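Local coordinates for membrane-associated protein VP24 (Marburg virus - Musoke, Kenya, 1980, PDB 4OR8) that may act as a minor matrix protein that takes part in assembly of the viral nucleocapsid and in virion budding, at residues L37-K45 and T53-F61; L106-K117 and H134-T145. All coordinates share one frame; numbering follows the deposited sequence. Where two conformers were deposited one is given.

Interaction 1: L37-K45 and T53-F61; sequences LNSTARWIK and TVKWGNFVF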
loop_
_atom_site.group_PDB
_atom_site.type_symbol
_atom_site.label_atom_id
_atom_site.label_comp_id
_atom_site.label_asym_id
_atom_site.label_seq_id
_atom_site.Cartn_x
_atom_site.Cartn_y
_atom_site.Cartn_z
ATOM N N LEU B 37 20.799 2.867 22.412
ATOM C CA LEU B 37 20.725 4.291 22.094
ATOM C C LEU B 37 21.446 4.652 20.797
ATOM O O LEU B 37 20.994 5.523 20.054
ATOM C CB LEU B 37 21.280 5.127 23.247
ATOM C CG LEU B 37 20.484 5.117 24.553
ATOM C CD1 LEU B 37 21.214 5.906 25.627
ATOM C CD2 LEU B 37 19.088 5.675 24.338
ATOM N N ASN B 38 22.563 3.983 20.528
ATOM C CA ASN B 38 23.378 4.288 19.354
ATOM C C ASN B 38 22.786 3.779 18.040
ATOM O O ASN B 38 23.356 3.990 16.969
ATOM C CB ASN B 38 24.804 3.762 19.537
ATOM C CG ASN B 38 24.845 2.434 20.270
ATOM O OD1 ASN B 38 24.084 2.210 21.214
ATOM N ND2 ASN B 38 25.736 1.546 19.840
ATOM N N SER B 39 21.636 3.117 18.129
ATOM C CA SER B 39 20.946 2.604 16.950
ATOM C C SER B 39 20.407 3.739 16.085
ATOM O O SER B 39 20.156 3.558 14.894
ATOM C CB SER B 39 19.803 1.679 17.369
ATOM O OG SER B 39 18.933 2.330 18.281
ATOM N N THR B 40 20.232 4.908 16.692
ATOM C CA THR B 40 19.753 6.086 15.977
ATOM C C THR B 40 20.810 6.627 15.021
ATOM O O THR B 40 20.498 7.376 14.096
ATOM C CB THR B 40 19.379 7.212 16.948
ATOM O OG1 THR B 40 20.559 7.673 17.619
ATOM C CG2 THR B 40 18.383 6.718 17.976
ATOM N N ALA B 41 22.063 6.252 15.252
ATOM C CA ALA B 41 23.162 6.732 14.426
ATOM C C ALA B 41 23.542 5.713 13.358
ATOM O O ALA B 41 24.469 5.933 12.578
ATOM C CB ALA B 41 24.364 7.077 15.288
ATOM N N ARG B 42 22.815 4.600 13.324
ATOM C CA ARG B 42 23.074 3.547 12.350
ATOM C C ARG B 42 21.967 3.456 11.305
ATOM O O ARG B 42 20.796 3.701 11.599
ATOM C CB ARG B 42 23.220 2.195 13.048
ATOM C CG ARG B 42 24.392 2.097 14.005
ATOM C CD ARG B 42 24.403 0.745 14.696
ATOM N NE ARG B 42 24.133 0.855 16.127
ATOM C CZ ARG B 42 23.800 -0.171 16.906
ATOM N NH1 ARG B 42 23.680 -1.388 16.392
ATOM N NH2 ARG B 42 23.579 0.023 18.199
ATOM N N TRP B 43 22.350 3.097 10.085
ATOM C CA TRP B 43 21.396 2.823 9.018
ATOM C C TRP B 43 21.715 1.460 8.415
ATOM O O TRP B 43 22.469 1.358 7.446
ATOM C CB TRP B 43 21.461 3.913 7.950
ATOM C CG TRP B 43 20.497 3.718 6.819
ATOM C CD1 TRP B 43 20.777 3.212 5.583
ATOM C CD2 TRP B 43 19.098 4.028 6.818
ATOM N NE1 TRP B 43 19.640 3.190 4.812
ATOM C CE2 TRP B 43 18.594 3.686 5.547
ATOM C CE3 TRP B 43 18.223 4.563 7.768
ATOM C CZ2 TRP B 43 17.255 3.860 5.200
ATOM C CZ3 TRP B 43 16.893 4.734 7.423
ATOM C CH2 TRP B 43 16.422 4.383 6.150
ATOM N N ILE B 44 21.138 0.414 9.000
ATOM C CA ILE B 44 21.482 -0.956 8.632
ATOM C C ILE B 44 20.558 -1.536 7.566
ATOM O O ILE B 44 19.502 -2.082 7.882
ATOM C CB ILE B 44 21.452 -1.892 9.860
ATOM C CG1 ILE B 44 22.151 -1.238 11.056
ATOM C CG2 ILE B 44 22.092 -3.229 9.520
ATOM C CD1 ILE B 44 23.625 -0.979 10.836
ATOM N N LYS B 45 20.965 -1.425 6.307
ATOM C CA LYS B 45 20.212 -2.018 5.211
ATOM C C LYS B 45 20.751 -3.406 4.892
ATOM O O LYS B 45 21.961 -3.611 4.832
ATOM C CB LYS B 45 20.289 -1.145 3.959
ATOM C CG LYS B 45 19.326 -1.575 2.864
ATOM C CD LYS B 45 19.796 -1.143 1.486
ATOM C CE LYS B 45 20.995 -1.960 1.036
ATOM N NZ LYS B 45 21.460 -1.565 -0.322
ATOM N N THR B 53 15.624 -5.114 4.447
ATOM C CA THR B 53 15.299 -4.719 5.804
ATOM C C THR B 53 16.230 -3.592 6.220
ATOM O O THR B 53 17.447 -3.683 6.058
ATOM C CB THR B 53 15.427 -5.890 6.788
ATOM O OG1 THR B 53 14.308 -6.771 6.623
ATOM C CG2 THR B 53 15.447 -5.385 8.221
ATOM N N VAL B 54 15.650 -2.516 6.734
ATOM C CA VAL B 54 16.450 -1.430 7.267
ATOM C C VAL B 54 16.139 -1.222 8.736
ATOM O O VAL B 54 14.986 -1.016 9.119
ATOM C CB VAL B 54 16.231 -0.124 6.503
ATOM C CG1 VAL B 54 17.059 0.979 7.125
ATOM C CG2 VAL B 54 16.595 -0.307 5.040
ATOM N N LYS B 55 17.180 -1.296 9.557
ATOM C CA LYS B 55 17.044 -1.060 10.985
ATOM C C LYS B 55 17.583 0.311 11.350
ATOM O O LYS B 55 18.726 0.650 11.039
ATOM C CB LYS B 55 17.765 -2.147 11.783
ATOM C CG LYS B 55 17.156 -3.529 11.613
ATOM C CD LYS B 55 17.831 -4.553 12.502
ATOM C CE LYS B 55 17.188 -5.920 12.334
ATOM N NZ LYS B 55 17.773 -6.931 13.256
ATOM N N TRP B 56 16.740 1.104 11.995
ATOM C CA TRP B 56 17.143 2.403 12.506
ATOM C C TRP B 56 16.369 2.677 13.781
ATOM O O TRP B 56 15.147 2.550 13.808
ATOM C CB TRP B 56 16.884 3.499 11.476
ATOM C CG TRP B 56 17.145 4.861 12.012
ATOM C CD1 TRP B 56 18.326 5.539 11.990
ATOM C CD2 TRP B 56 16.203 5.715 12.668
ATOM N NE1 TRP B 56 18.179 6.765 12.587
ATOM C CE2 TRP B 56 16.883 6.897 13.014
ATOM C CE3 TRP B 56 14.849 5.595 12.996
ATOM C CZ2 TRP B 56 16.256 7.954 13.669
ATOM C CZ3 TRP B 56 14.230 6.642 13.646
ATOM C CH2 TRP B 56 14.931 7.806 13.975
ATOM N N GLY B 57 17.080 3.052 14.838
ATOM C CA GLY B 57 16.467 3.158 16.147
ATOM C C GLY B 57 15.919 1.797 16.519
ATOM O O GLY B 57 16.591 0.784 16.335
ATOM N N ASN B 58 14.692 1.764 17.025
ATOM C CA ASN B 58 14.030 0.496 17.306
ATOM C C ASN B 58 13.012 0.139 16.226
ATOM O O ASN B 58 12.116 -0.672 16.450
ATOM C CB ASN B 58 13.372 0.513 18.689
ATOM C CG ASN B 58 12.348 1.616 18.832
ATOM O OD1 ASN B 58 12.221 2.476 17.962
ATOM N ND2 ASN B 58 11.619 1.608 19.942
ATOM N N PHE B 59 13.154 0.757 15.057
ATOM C CA PHE B 59 12.301 0.437 13.918
ATOM C C PHE B 59 12.954 -0.635 13.066
ATOM O O PHE B 59 14.158 -0.589 12.814
ATOM C CB PHE B 59 12.068 1.664 13.035
ATOM C CG PHE B 59 11.221 2.732 13.667
ATOM C CD1 PHE B 59 9.839 2.668 13.604
ATOM C CD2 PHE B 59 11.806 3.820 14.291
ATOM C CE1 PHE B 59 9.058 3.658 14.171
ATOM C CE2 PHE B 59 11.030 4.813 14.858
ATOM C CZ PHE B 59 9.654 4.732 14.799
ATOM N N VAL B 60 12.156 -1.598 12.620
ATOM C CA VAL B 60 12.599 -2.536 11.601
ATOM C C VAL B 60 11.744 -2.339 10.355
ATOM O O VAL B 60 10.571 -2.701 10.333
ATOM C CB VAL B 60 12.488 -4.000 12.070
ATOM C CG1 VAL B 60 12.988 -4.938 10.984
ATOM C CG2 VAL B 60 13.272 -4.208 13.355
ATOM N N PHE B 61 12.330 -1.751 9.321
ATOM C CA PHE B 61 11.590 -1.479 8.098
ATOM C C PHE B 61 11.673 -2.640 7.111
ATOM O O PHE B 61 12.750 -3.175 6.861
ATOM C CB PHE B 61 12.089 -0.190 7.443
ATOM C CG PHE B 61 11.827 1.044 8.258
ATOM C CD1 PHE B 61 10.542 1.538 8.394
ATOM C CD2 PHE B 61 12.868 1.716 8.879
ATOM C CE1 PHE B 61 10.295 2.676 9.139
ATOM C CE2 PHE B 61 12.628 2.856 9.626
ATOM C CZ PHE B 61 11.340 3.336 9.754
#
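Ile44 and Lys55 form a hydrogen-bonded antiparallel pair in a beta hairpin. It joins the outer strand 44-48 to the middle strand 51-56 of a small three-stranded sheet. Ile44 N donates to Lys55 O (3.2 Å), and Lys55 N donates back to Ile44 O (3.0 Å). Lys45 and Val54 come next as a non-hydrogen-bonded pair, where the CA-H of Val54 points at Ile44 O.

Val54 CG1 sits over the centre of the six-membered ring of Trp43, 3.4 Å from the centroid and 8° off the normal, a CH-pi contact. Val54 CG2 lies 3.7 Å from Lys45 CG. Trp43 starts out pointing away from strand 51-56, but CG anti to the backbone N (chi1 -179°) carries the indole back across Val54. Trp43 CE3 touches Trp56 CB at 4.1 Å, the side chains crossing at about a right angle.

Past the strand end, the 3-10 turn 38-40 packs on the type II' turn 56-59. Gly57, with positive phi, is the second residue of that turn. Gly57 N gives a straight bond to Ser39 O (3.1 Å), but arrives from above the carbonyl plane, off the lone pairs. Trp56 NE1 makes a weak bond to Thr40 O (2.8 Å, 126°). Arg42 O lies at the edge of the same indole, next to CD1. Asp36 binds Ser39 OG through its main-chain O and Arg42 through a salt bridge.

Val54 lies on one face with Lys45, and the Trp43 indole from just before the strand lies against it and meets helix 104-115 through Leu112. Ile44 and Lys55 lie on the other face, where Lys55 is exposed. The reciprocal Ile44-Lys55 bonds fix the register, while the indoles tie the hairpin to the protein interior.

Interaction 2: L106-K117 and H134-T145; sequences LALRILLGVALK and HMLSEWLLLEVT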
loop_
_atom_site.group_PDB
_atom_site.type_symbol
_atom_site.label_atom_id
_atom_site.label_comp_id
_atom_site.label_asym_id
_atom_site.label_seq_id
_atom_site.Cartn_x
_atom_site.Cartn_y
_atom_site.Cartn_z
ATOM N N LEU B 106 16.228 4.290 -0.233
ATOM C CA LEU B 106 16.818 5.619 -0.251
ATOM C C LEU B 106 15.713 6.657 -0.094
ATOM O O LEU B 106 15.919 7.720 0.494
ATOM C CB LEU B 106 17.576 5.845 -1.559
ATOM C CG LEU B 106 19.091 6.021 -1.442
ATOM C CD1 LEU B 106 19.684 4.988 -0.502
ATOM C CD2 LEU B 106 19.736 5.924 -2.811
ATOM N N ALA B 107 14.537 6.339 -0.624
ATOM C CA ALA B 107 13.387 7.225 -0.517
ATOM C C ALA B 107 12.847 7.211 0.906
ATOM O O ALA B 107 12.360 8.225 1.404
ATOM C CB ALA B 107 12.306 6.818 -1.505
ATOM N N LEU B 108 12.930 6.054 1.557
ATOM C CA LEU B 108 12.532 5.941 2.951
ATOM C C LEU B 108 13.479 6.756 3.811
ATOM O O LEU B 108 13.060 7.422 4.757
ATOM C CB LEU B 108 12.552 4.483 3.412
ATOM C CG LEU B 108 12.256 4.288 4.902
ATOM C CD1 LEU B 108 10.818 4.654 5.212
ATOM C CD2 LEU B 108 12.553 2.872 5.346
ATOM N N ARG B 109 14.762 6.692 3.471
ATOM C CA ARG B 109 15.791 7.423 4.196
ATOM C C ARG B 109 15.497 8.914 4.143
ATOM O O ARG B 109 15.586 9.610 5.152
ATOM C CB ARG B 109 17.162 7.128 3.591
ATOM C CG ARG B 109 18.342 7.649 4.389
ATOM C CD ARG B 109 19.642 7.382 3.637
ATOM N NE ARG B 109 20.788 8.072 4.224
ATOM C CZ ARG B 109 21.731 7.478 4.943
ATOM N NH1 ARG B 109 21.678 6.171 5.168
ATOM N NH2 ARG B 109 22.734 8.192 5.436
ATOM N N ILE B 110 15.135 9.388 2.957
ATOM C CA ILE B 110 14.755 10.779 2.750
ATOM C C ILE B 110 13.529 11.132 3.583
ATOM O O ILE B 110 13.470 12.192 4.207
ATOM C CB ILE B 110 14.463 11.049 1.259
ATOM C CG1 ILE B 110 15.758 10.982 0.449
ATOM C CG2 ILE B 110 13.793 12.399 1.071
ATOM C CD1 ILE B 110 15.565 11.225 -1.029
ATOM N N LEU B 111 12.559 10.227 3.597
ATOM C CA LEU B 111 11.318 10.432 4.327
ATOM C C LEU B 111 11.604 10.549 5.824
ATOM O O LEU B 111 11.030 11.391 6.515
ATOM C CB LEU B 111 10.351 9.282 4.036
ATOM C CG LEU B 111 8.859 9.474 4.311
ATOM C CD1 LEU B 111 8.053 8.510 3.460
ATOM C CD2 LEU B 111 8.550 9.260 5.781
ATOM N N LEU B 112 12.508 9.711 6.315
ATOM C CA LEU B 112 12.896 9.750 7.720
ATOM C C LEU B 112 13.583 11.063 8.073
ATOM O O LEU B 112 13.383 11.603 9.161
ATOM C CB LEU B 112 13.793 8.563 8.071
ATOM C CG LEU B 112 13.047 7.279 8.428
ATOM C CD1 LEU B 112 14.016 6.146 8.701
ATOM C CD2 LEU B 112 12.165 7.518 9.637
ATOM N N GLY B 113 14.389 11.577 7.150
ATOM C CA GLY B 113 15.064 12.845 7.355
ATOM C C GLY B 113 14.066 13.966 7.570
ATOM O O GLY B 113 14.262 14.841 8.412
ATOM N N VAL B 114 12.984 13.931 6.801
ATOM C CA VAL B 114 11.905 14.900 6.938
ATOM C C VAL B 114 11.204 14.770 8.291
ATOM O O VAL B 114 10.927 15.771 8.952
ATOM C CB VAL B 114 10.878 14.744 5.793
ATOM C CG1 VAL B 114 9.643 15.595 6.048
ATOM C CG2 VAL B 114 11.515 15.108 4.468
ATOM N N ALA B 115 10.933 13.531 8.695
ATOM C CA ALA B 115 10.225 13.246 9.943
ATOM C C ALA B 115 10.979 13.789 11.151
ATOM O O ALA B 115 10.375 14.300 12.094
ATOM C CB ALA B 115 10.005 11.757 10.094
ATOM N N LEU B 116 12.302 13.681 11.120
ATOM C CA LEU B 116 13.129 14.194 12.208
ATOM C C LEU B 116 13.027 15.709 12.367
ATOM O O LEU B 116 13.403 16.252 13.408
ATOM C CB LEU B 116 14.595 13.796 12.017
ATOM C CG LEU B 116 15.105 12.512 12.675
ATOM C CD1 LEU B 116 14.244 11.319 12.310
ATOM C CD2 LEU B 116 16.548 12.267 12.272
ATOM N N LYS B 117 12.532 16.396 11.341
ATOM C CA LYS B 117 12.398 17.847 11.425
ATOM C C LYS B 117 10.958 18.265 11.706
ATOM O O LYS B 117 10.645 19.450 11.656
ATOM C CB LYS B 117 12.923 18.549 10.165
ATOM C CG LYS B 117 14.398 18.296 9.871
ATOM C CD LYS B 117 15.298 18.731 11.022
ATOM C CE LYS B 117 15.267 20.242 11.206
ATOM N NZ LYS B 117 16.105 20.681 12.358
ATOM N N HIS B 134 19.215 17.367 14.495
ATOM C CA HIS B 134 19.506 18.145 13.300
ATOM C C HIS B 134 20.630 17.509 12.488
ATOM O O HIS B 134 20.540 17.398 11.266
ATOM C CB HIS B 134 19.871 19.580 13.667
ATOM C CG HIS B 134 20.112 20.460 12.484
ATOM N ND1 HIS B 134 21.367 20.917 12.140
ATOM C CD2 HIS B 134 19.262 20.966 11.560
ATOM C CE1 HIS B 134 21.278 21.669 11.058
ATOM N NE2 HIS B 134 20.011 21.714 10.686
ATOM N N MET B 135 21.688 17.091 13.175
ATOM C CA MET B 135 22.797 16.405 12.527
ATOM C C MET B 135 22.330 15.100 11.894
ATOM O O MET B 135 22.699 14.791 10.762
ATOM C CB MET B 135 23.925 16.131 13.527
ATOM C CG MET B 135 24.785 17.342 13.849
ATOM S SD MET B 135 26.109 16.976 15.020
ATOM C CE MET B 135 25.226 17.012 16.576
ATOM N N LEU B 136 21.521 14.338 12.630
ATOM C CA LEU B 136 20.976 13.079 12.125
ATOM C C LEU B 136 20.146 13.318 10.876
ATOM O O LEU B 136 20.269 12.600 9.885
ATOM C CB LEU B 136 20.116 12.393 13.188
ATOM C CG LEU B 136 20.850 11.835 14.406
ATOM C CD1 LEU B 136 19.868 11.235 15.404
ATOM C CD2 LEU B 136 21.883 10.806 13.982
ATOM N N SER B 137 19.303 14.339 10.935
ATOM C CA SER B 137 18.427 14.671 9.823
ATOM C C SER B 137 19.218 14.986 8.558
ATOM O O SER B 137 18.878 14.509 7.476
ATOM C CB SER B 137 17.521 15.846 10.189
ATOM O OG SER B 137 16.613 16.119 9.139
ATOM N N GLU B 138 20.272 15.788 8.699
ATOM C CA GLU B 138 21.117 16.138 7.563
ATOM C C GLU B 138 21.809 14.902 7.007
ATOM O O GLU B 138 21.954 14.755 5.795
ATOM C CB GLU B 138 22.157 17.191 7.952
ATOM C CG GLU B 138 21.599 18.597 8.086
ATOM C CD GLU B 138 22.672 19.634 8.385
ATOM O OE1 GLU B 138 23.811 19.244 8.724
ATOM O OE2 GLU B 138 22.373 20.843 8.281
ATOM N N TRP B 139 22.227 14.019 7.906
ATOM C CA TRP B 139 22.886 12.777 7.523
ATOM C C TRP B 139 21.964 11.878 6.705
ATOM O O TRP B 139 22.396 11.237 5.746
ATOM C CB TRP B 139 23.390 12.042 8.768
ATOM C CG TRP B 139 23.699 10.601 8.536
ATOM C CD1 TRP B 139 24.635 10.091 7.687
ATOM C CD2 TRP B 139 23.081 9.477 9.174
ATOM N NE1 TRP B 139 24.633 8.718 7.750
ATOM C CE2 TRP B 139 23.687 8.316 8.656
ATOM C CE3 TRP B 139 22.070 9.340 10.130
ATOM C CZ2 TRP B 139 23.319 7.037 9.060
ATOM C CZ3 TRP B 139 21.707 8.066 10.535
ATOM C CH2 TRP B 139 22.329 6.933 9.999
ATOM N N LEU B 140 20.690 11.837 7.079
ATOM C CA LEU B 140 19.728 11.002 6.371
ATOM C C LEU B 140 19.353 11.586 5.010
ATOM O O LEU B 140 19.137 10.847 4.051
ATOM C CB LEU B 140 18.478 10.784 7.223
ATOM C CG LEU B 140 18.680 9.938 8.481
ATOM C CD1 LEU B 140 17.503 10.091 9.425
ATOM C CD2 LEU B 140 18.879 8.481 8.103
ATOM N N LEU B 141 19.288 12.909 4.926
ATOM C CA LEU B 141 18.865 13.569 3.695
ATOM C C LEU B 141 19.980 13.691 2.660
ATOM O O LEU B 141 19.735 13.564 1.461
ATOM C CB LEU B 141 18.292 14.957 3.997
ATOM C CG LEU B 141 16.963 15.014 4.751
ATOM C CD1 LEU B 141 16.631 16.442 5.142
ATOM C CD2 LEU B 141 15.851 14.423 3.907
ATOM N N LEU B 142 21.202 13.938 3.120
ATOM C CA LEU B 142 22.302 14.248 2.211
ATOM C C LEU B 142 23.262 13.084 1.958
ATOM O O LEU B 142 23.997 13.087 0.972
ATOM C CB LEU B 142 23.083 15.461 2.722
ATOM C CG LEU B 142 22.290 16.757 2.889
ATOM C CD1 LEU B 142 23.180 17.849 3.455
ATOM C CD2 LEU B 142 21.687 17.187 1.564
ATOM N N GLU B 143 23.260 12.094 2.842
ATOM C CA GLU B 143 24.206 10.989 2.726
ATOM C C GLU B 143 23.518 9.646 2.521
ATOM O O GLU B 143 22.300 9.525 2.674
ATOM C CB GLU B 143 25.102 10.924 3.964
ATOM C CG GLU B 143 25.719 12.256 4.352
ATOM C CD GLU B 143 26.468 12.187 5.668
ATOM O OE1 GLU B 143 27.326 11.291 5.819
ATOM O OE2 GLU B 143 26.190 13.024 6.553
ATOM N N VAL B 144 24.311 8.639 2.173
ATOM C CA VAL B 144 23.809 7.283 1.999
ATOM C C VAL B 144 24.646 6.318 2.828
ATOM O O VAL B 144 24.484 5.101 2.741
ATOM C CB VAL B 144 23.840 6.848 0.523
ATOM C CG1 VAL B 144 22.922 7.734 -0.311
ATOM C CG2 VAL B 144 25.267 6.885 -0.015
ATOM N N THR B 145 25.543 6.878 3.631
ATOM C CA THR B 145 26.409 6.086 4.494
ATOM C C THR B 145 25.602 5.405 5.593
ATOM O O THR B 145 24.561 5.910 6.016
ATOM C CB THR B 145 27.497 6.958 5.130
ATOM O OG1 THR B 145 26.885 7.974 5.934
ATOM C CG2 THR B 145 28.339 7.618 4.046
#
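Arg109 reaches from helix 104-115 to the C-terminal end of helix 127-142 and binds main-chain oxygens there. The two helices form an antiparallel pair, with segment axes 7.7 Å apart at closest approach and an angle of 154° between their directions.

The guanidinium grips Thr145 O end-on, with Arg109 NH1 and NH2 both at 3.0 Å. NH2 lies in the carbonyl plane on a lone pair, whereas NH1 comes from above that plane. Arg109 NH2 also donates to Trp139 O (3.1 Å), and NE makes a weak bond to Leu140 O. The chain is extended from CG to NE, with CG anti to the backbone N (chi1 -171°), which carries the guanidinium to the end of the partner helix. Val144 CA lies over the centre of one guanidinium face, and Leu140 CD2 is over the opposite one. The group also makes cation-pi contacts with Trp43 and with the five-membered ring of Trp139, its plane turned 76° to the latter. A positive group among carbonyls at a helix C-terminus is probably well placed electrostatically.

Further along, the helices meet closely at Gly113, which has no side chain to hold them apart. Gly113 CA touches Leu140 CB (4.0 Å) and Leu141 CD2 (3.9 Å). Ser137 OG donates to Gly113 O. Leu116 CD2 packs against both Leu136 CB and Leu140 CD1, and the bent chain of Lys117 passes over Ser137 to bring NZ to the edge of the His134 ring.

Two bonds farther out probably help to hold the acceptor carbonyls in place. Glu143 N shares Trp139 O with Arg109 NH2, from the opposite face of the carbonyl plane. Trp139 NE1 donates to Thr145 OG1 at 3.0 Å, with the oxygen lying in the indole plane.

In the fold
Interaction 2 lies nearer the centre of the chain and is the more buried. Interaction 1 is partly buried, with exposed residues among those that touch. They hold different elements: 37-45 with 53-61 ties two strands and their flanking turns, while 106-117 with 134-145 ties two helices. Main-chain bonds dominate the first; leucine packing and one multiply bonded arginine dominate the second. The two contacts touch directly. Trp43 CD1 lies 3.1 Å from Arg109 NH1, and Trp43 CZ3 packs on Leu112. Phe61 meets Leu108, and Trp139 touches Ala41 O. Trp43, just before the first strand, and Phe61 of strand 59-64 thus pack the hairpin region on helix 104-115.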